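Local coordinates for protein NADPH-ferredoxin reductase FprA (Mycobacterium tuberculosis, PDB 1LQT) that transfers electrons between NADPH and ferredoxin through a bound FAD, and may supply electrons to P450 systems, at residues D169-A174 with S185-G190; R175-D180 with R441-S446. One frame throughout, in Å; residues are numbered along the deposited sequence.

Following the chain from its N terminus, the NADP(+)-side parallel sheet sends strand 149-153 into helix 157-167, and the short helix 170-173 comes next. Contact 1 closes a small loop here: 169-174 meets 185-190, the end of helix 180-186 and the turn beyond it, before strand 193-197 begins. The loop between these helices, 175-180, then makes contact 2 with 441-446, reached only after some 260 residues, and so ties this region to the C-terminal segment between helices 420-434 and 447-454. The segments alternate along the chain, so the two contacts cross. They also touch, through Ile178, which packs on Leu173 O and Leu186.

Contact 1 (D169-A174 with S185-G190); sequences DPDVLA and SLRPRG
Asp169 sits at the N-cap of helix 170-173, and its carboxylate works twice. With CG anti to the backbone N, OD1 takes the N-H of Asp171 at 2.9 Å, the donor approaching from above the carboxylate plane. The same group lies stacked on one face of the Arg189 guanidinium, the two planes only 11° apart. The pairing is therefore electrostatic: Asp169 OD1 is a long 3.6 Å from Arg189 NH1, and no N-H of the guanidinium points at it. The aliphatic part of Arg189, CG and CD, crosses the Pro170 ring at about a right angle, and a bend at chi3 (93°) then turns the guanidinium over Pro170 CD and the Asp169 carboxylate, with Pro170 CD 3.6 Å from Arg189 NE. The Asp169 carbonyl is gripped by two donors, Val172 N and Leu173 N, while Pro170 O accepts from Ala174 N.

This belongs to the helical connection between strands 149-153 and 193-197 of a Rossmann-type sheet. A type I turn from Leu186 to Arg189, closed by Arg189 N on Leu186 O, follows on from helix 180-186, and Arg189 has positive phi.

Nearer the solvent, Asp171 and Arg187 meet through water. Their direct salt bridge is long, and the carboxylate stands 52° from the guanidinium plane. Water 1, in that plane, accepts from Arg187 NH1 at 2.7 Å and donates to Asp171 OD1 at 2.6 Å. Water 2 also accepts from NH1, but its bond to OD1 is weak. Arg187 NH2 packs against Ala174 CB at 3.6 Å. Deeper in, the methyls Leu173 CD1 and Leu186 CD1 touch at 3.8 Å, and both leucines rest on Ile165 of helix 157-167.

Contact 2 (R175-D180 with R441-S446); sequences RTDIAD and RVKLAS
Asp177 and Arg441 both hold CG in the crowded position between backbone N and carbonyl carbon (chi1 70° and 68°), and the two side chains run side by side, pointing the same way, Asp177 CB 3.6 Å from Arg441 CG. Lys443, extended beyond CG, crosses Asp177 obliquely. Within 175-180, Thr176 OG1 accepts from Ile178 N, an ST turn, and also hydrogen-bonds Leu173 O. No direct hydrogen bond joins the segments; water does the work. Water 6 donates to Asp177 OD2 and accepts from Arg441 NE at 2.8 Å, in the guanidinium plane. Water 5 holds Asp177 O and accepts from Lys443 N at 2.8 Å. Waters 3 and 4 accept from Lys443 NZ and lie at bonding distance of Asp177 OD2 and O. With Arg50 O and Asn133 O, four oxygens surround NZ and must share its three protons; the Arg441 guanidinium is paired with Asp427 and Glu430, so both charges probably bear only partly on Asp177. Arg441 O is buried without a hydrogen-bond partner; Asp177 CA approaches it at 3.5 Å in a CA-H...O contact. Further along, water 7 joins Asp180 N to Lys443 O, and Val442 CG1 lies 3.5 Å from Asp180 OD2, whose carboxylate bridges to Arg439 through OD1. This is a water-mediated interface between the Rossmann-type NADP(+)-side region and the C-terminal loop between helices 420-434 and 447-454.

Contact 1 (D169-A174 with S185-G190)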
loop_
_atom_site.group_PDB
_atom_site.type_symbol
_atom_site.label_atom_id
_atom_site.label_comp_id
_atom_site.label_asym_id
_atom_site.label_seq_id
_atom_site.Cartn_x
_atom_site.Cartn_y
_atom_site.Cartn_z
ATOM N N ASP A 169 -7.438 -10.817 18.737
ATOM C CA ASP A 169 -7.919 -12.165 19.008
ATOM C C ASP A 169 -8.132 -12.878 17.680
ATOM O O ASP A 169 -8.875 -12.385 16.834
ATOM C CB ASP A 169 -9.252 -12.016 19.756
ATOM C CG ASP A 169 -9.925 -13.318 20.100
ATOM O OD1 ASP A 169 -9.457 -14.408 19.714
ATOM O OD2 ASP A 169 -10.959 -13.318 20.801
ATOM N N PRO A 170 -7.475 -13.999 17.457
ATOM C CA PRO A 170 -7.670 -14.722 16.201
ATOM C C PRO A 170 -9.123 -15.109 15.918
ATOM O O PRO A 170 -9.483 -15.265 14.754
ATOM C CB PRO A 170 -6.742 -15.923 16.344
ATOM C CG PRO A 170 -6.516 -16.037 17.812
ATOM C CD PRO A 170 -6.435 -14.626 18.286
ATOM N N ASP A 171 -9.941 -15.272 16.953
ATOM C CA ASP A 171 -11.341 -15.572 16.722
ATOM C C ASP A 171 -12.034 -14.395 16.016
ATOM O O ASP A 171 -13.030 -14.602 15.317
ATOM C CB ASP A 171 -12.062 -15.832 18.039
ATOM C CG ASP A 171 -11.702 -17.127 18.664
ATOM O OD1 ASP A 171 -11.189 -18.047 17.989
ATOM O OD2 ASP A 171 -11.935 -17.334 19.876
ATOM N N VAL A 172 -11.544 -13.173 16.233
ATOM C CA VAL A 172 -12.059 -12.005 15.556
ATOM C C VAL A 172 -11.499 -12.000 14.113
ATOM O O VAL A 172 -12.252 -11.801 13.149
ATOM C CB VAL A 172 -11.683 -10.728 16.333
ATOM C CG1 VAL A 172 -11.974 -9.494 15.548
ATOM C CG2 VAL A 172 -12.398 -10.729 17.660
ATOM N N LEU A 173 -10.198 -12.228 13.957
ATOM C CA LEU A 173 -9.628 -12.242 12.628
ATOM C C LEU A 173 -10.213 -13.356 11.763
ATOM O O LEU A 173 -10.260 -13.214 10.538
ATOM C CB LEU A 173 -8.104 -12.344 12.696
ATOM C CG LEU A 173 -7.395 -11.170 13.363
ATOM C CD1 LEU A 173 -5.920 -11.444 13.394
ATOM C CD2 LEU A 173 -7.695 -9.855 12.661
ATOM N N ALA A 174 -10.694 -14.422 12.388
ATOM C CA ALA A 174 -11.260 -15.532 11.631
ATOM C C ALA A 174 -12.523 -15.165 10.880
ATOM O O ALA A 174 -12.953 -15.923 10.023
ATOM C CB ALA A 174 -11.490 -16.754 12.556
ATOM N N SER A 185 -1.167 -19.099 11.481
ATOM C CA SER A 185 -0.014 -18.703 12.283
ATOM C C SER A 185 -0.353 -17.856 13.491
ATOM O O SER A 185 0.411 -17.830 14.457
ATOM C CB SER A 185 0.971 -17.946 11.417
ATOM O OG SER A 185 1.468 -18.790 10.414
ATOM N N LEU A 186 -1.468 -17.149 13.409
ATOM C CA LEU A 186 -1.907 -16.262 14.459
ATOM C C LEU A 186 -2.724 -16.976 15.523
ATOM O O LEU A 186 -2.823 -16.475 16.660
ATOM C CB LEU A 186 -2.720 -15.109 13.875
ATOM C CG LEU A 186 -1.886 -14.119 13.078
ATOM C CD1 LEU A 186 -2.791 -13.260 12.236
ATOM C CD2 LEU A 186 -0.996 -13.272 14.006
ATOM N N ARG A 187 -3.288 -18.148 15.209
ATOM C CA ARG A 187 -4.149 -18.813 16.184
ATOM C C ARG A 187 -3.467 -19.131 17.512
ATOM O O ARG A 187 -4.127 -19.035 18.538
ATOM C CB ARG A 187 -4.777 -20.063 15.574
ATOM C CG ARG A 187 -5.933 -19.720 14.622
ATOM C CD ARG A 187 -7.067 -20.676 14.591
ATOM N NE ARG A 187 -7.947 -20.494 13.438
ATOM C CZ ARG A 187 -9.164 -19.971 13.486
ATOM N NH1 ARG A 187 -9.691 -19.517 14.627
ATOM N NH2 ARG A 187 -9.876 -19.918 12.373
ATOM N N PRO A 188 -2.212 -19.561 17.529
ATOM C CA PRO A 188 -1.570 -19.846 18.845
ATOM C C PRO A 188 -1.373 -18.640 19.779
ATOM O O PRO A 188 -1.044 -18.841 20.964
ATOM C CB PRO A 188 -0.217 -20.447 18.461
ATOM C CG PRO A 188 -0.422 -20.965 17.069
ATOM C CD PRO A 188 -1.356 -19.974 16.413
ATOM N N ARG A 189 -1.539 -17.417 19.276
ATOM C CA ARG A 189 -1.453 -16.156 20.077
ATOM C C ARG A 189 -0.090 -16.013 20.735
ATOM O O ARG A 189 0.009 -15.626 21.903
ATOM C CB ARG A 189 -2.545 -16.101 21.148
ATOM C CG ARG A 189 -3.951 -16.153 20.566
ATOM C CD ARG A 189 -5.008 -15.969 21.580
ATOM N NE ARG A 189 -5.416 -14.581 21.700
ATOM C CZ ARG A 189 -6.586 -14.212 22.209
ATOM N NH1 ARG A 189 -7.432 -15.125 22.647
ATOM N NH2 ARG A 189 -6.911 -12.935 22.291
ATOM N N GLY A 190 0.970 -16.271 19.968
ATOM C CA GLY A 190 2.315 -16.360 20.523
ATOM C C GLY A 190 2.823 -15.027 21.031
ATOM O O GLY A 190 3.426 -14.927 22.094
HETATM O O HOH W 1 -8.834 -18.660 17.003
HETATM O O HOH W 2 -12.479 -19.033 14.959
#

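Contact 2 (R175-D180 with R441-S446)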
loop_
_atom_site.group_PDB
_atom_site.type_symbol
_atom_site.label_atom_id
_atom_site.label_comp_id
_atom_site.label_asym_id
_atom_site.label_seq_id
_atom_site.Cartn_x
_atom_site.Cartn_y
_atom_site.Cartn_z
ATOM N N ARG A 175 -13.135 -14.025 11.186
ATOM C CA ARG A 175 -14.336 -13.556 10.506
ATOM C C ARG A 175 -14.012 -12.495 9.449
ATOM O O ARG A 175 -14.916 -11.872 8.910
ATOM C CB ARG A 175 -15.367 -13.026 11.506
ATOM C CG ARG A 175 -15.772 -14.049 12.551
ATOM C CD ARG A 175 -16.333 -15.321 11.980
ATOM N NE ARG A 175 -16.730 -16.232 13.056
ATOM C CZ ARG A 175 -17.468 -17.312 12.891
ATOM N NH1 ARG A 175 -17.898 -17.674 11.700
ATOM N NH2 ARG A 175 -17.786 -18.039 13.947
ATOM N N THR A 176 -12.736 -12.315 9.140
ATOM C CA THR A 176 -12.298 -11.346 8.144
ATOM C C THR A 176 -11.779 -12.091 6.918
ATOM O O THR A 176 -11.639 -13.316 6.929
ATOM C CB THR A 176 -11.157 -10.425 8.661
ATOM O OG1 THR A 176 -9.926 -11.170 8.737
ATOM C CG2 THR A 176 -11.482 -9.798 10.006
ATOM N N ASP A 177 -11.406 -11.335 5.898
ATOM C CA ASP A 177 -10.809 -11.896 4.698
ATOM C C ASP A 177 -9.308 -12.037 4.780
ATOM O O ASP A 177 -8.649 -12.205 3.759
ATOM C CB ASP A 177 -11.238 -11.104 3.453
ATOM C CG ASP A 177 -10.657 -9.744 3.361
ATOM O OD1 ASP A 177 -9.838 -9.341 4.219
ATOM O OD2 ASP A 177 -10.988 -9.036 2.363
ATOM N N ILE A 178 -8.757 -12.060 5.984
ATOM C CA ILE A 178 -7.340 -12.343 6.178
ATOM C C ILE A 178 -6.973 -13.657 5.500
ATOM O O ILE A 178 -7.774 -14.602 5.439
ATOM C CB ILE A 178 -7.017 -12.386 7.700
ATOM C CG1 ILE A 178 -5.513 -12.329 7.954
ATOM C CG2 ILE A 178 -7.684 -13.600 8.360
ATOM C CD1 ILE A 178 -5.175 -12.095 9.417
ATOM N N ALA A 179 -5.737 -13.755 5.033
ATOM C CA ALA A 179 -5.250 -14.982 4.447
ATOM C C ALA A 179 -5.360 -16.142 5.437
ATOM O O ALA A 179 -4.958 -16.028 6.603
ATOM C CB ALA A 179 -3.803 -14.821 4.071
ATOM N N ASP A 180 -5.788 -17.297 4.947
ATOM C CA ASP A 180 -5.867 -18.470 5.798
ATOM C C ASP A 180 -4.503 -18.835 6.375
ATOM O O ASP A 180 -4.430 -19.255 7.539
ATOM C CB ASP A 180 -6.438 -19.660 5.049
ATOM C CG ASP A 180 -7.935 -19.684 5.003
ATOM O OD1 ASP A 180 -8.597 -18.937 5.744
ATOM O OD2 ASP A 180 -8.493 -20.548 4.282
ATOM N N ARG A 441 -14.757 -12.941 2.170
ATOM C CA ARG A 441 -14.205 -13.814 1.156
ATOM C C ARG A 441 -13.073 -14.612 1.786
ATOM O O ARG A 441 -12.571 -14.253 2.855
ATOM C CB ARG A 441 -13.680 -13.044 -0.060
ATOM C CG ARG A 441 -12.468 -12.202 0.224
ATOM C CD ARG A 441 -11.945 -11.445 -1.000
ATOM N NE ARG A 441 -12.931 -10.517 -1.541
ATOM C CZ ARG A 441 -13.444 -10.512 -2.792
ATOM N NH1 ARG A 441 -13.077 -11.378 -3.745
ATOM N NH2 ARG A 441 -14.351 -9.604 -3.096
ATOM N N VAL A 442 -12.677 -15.680 1.096
ATOM C CA VAL A 442 -11.410 -16.365 1.380
ATOM C C VAL A 442 -10.629 -16.258 0.110
ATOM O O VAL A 442 -11.056 -16.738 -0.926
ATOM C CB VAL A 442 -11.582 -17.835 1.818
ATOM C CG1 VAL A 442 -10.241 -18.448 2.084
ATOM C CG2 VAL A 442 -12.486 -17.950 3.005
ATOM N N LYS A 443 -9.490 -15.593 0.178
ATOM C CA LYS A 443 -8.698 -15.317 -0.991
ATOM C C LYS A 443 -7.868 -16.488 -1.442
ATOM O O LYS A 443 -7.334 -17.248 -0.655
ATOM C CB LYS A 443 -7.777 -14.134 -0.723
ATOM C CG LYS A 443 -8.489 -12.819 -0.573
ATOM C CD LYS A 443 -7.514 -11.717 -0.232
ATOM C CE LYS A 443 -8.197 -10.400 -0.092
ATOM N NZ LYS A 443 -7.218 -9.340 0.391
ATOM N N LEU A 444 -7.735 -16.579 -2.766
ATOM C CA LEU A 444 -6.800 -17.489 -3.405
ATOM C C LEU A 444 -5.427 -16.788 -3.315
ATOM O O LEU A 444 -5.237 -15.687 -3.834
ATOM C CB LEU A 444 -7.240 -17.712 -4.845
ATOM C CG LEU A 444 -8.577 -18.444 -4.977
ATOM C CD1 LEU A 444 -9.139 -18.248 -6.351
ATOM C CD2 LEU A 444 -8.401 -19.926 -4.685
ATOM N N ALA A 445 -4.484 -17.434 -2.638
ATOM C CA ALA A 445 -3.282 -16.768 -2.151
ATOM C C ALA A 445 -2.030 -16.978 -2.987
ATOM O O ALA A 445 -0.980 -16.448 -2.660
ATOM C CB ALA A 445 -3.007 -17.184 -0.711
ATOM N N SER A 446 -2.144 -17.747 -4.056
ATOM C CA SER A 446 -1.028 -17.984 -4.962
ATOM C C SER A 446 -1.475 -17.756 -6.395
ATOM O O SER A 446 -2.649 -17.897 -6.715
ATOM C CB SER A 446 -0.502 -19.424 -4.845
ATOM O OG SER A 446 -1.446 -20.368 -5.309
HETATM O O HOH W 3 -9.464 -7.570 0.613
HETATM O O HOH W 4 -6.761 -10.456 2.842
HETATM O O HOH W 5 -8.441 -14.695 2.637
HETATM O O HOH W 6 -13.016 -8.700 0.554
HETATM O O HOH W 7 -6.417 -17.503 2.102
#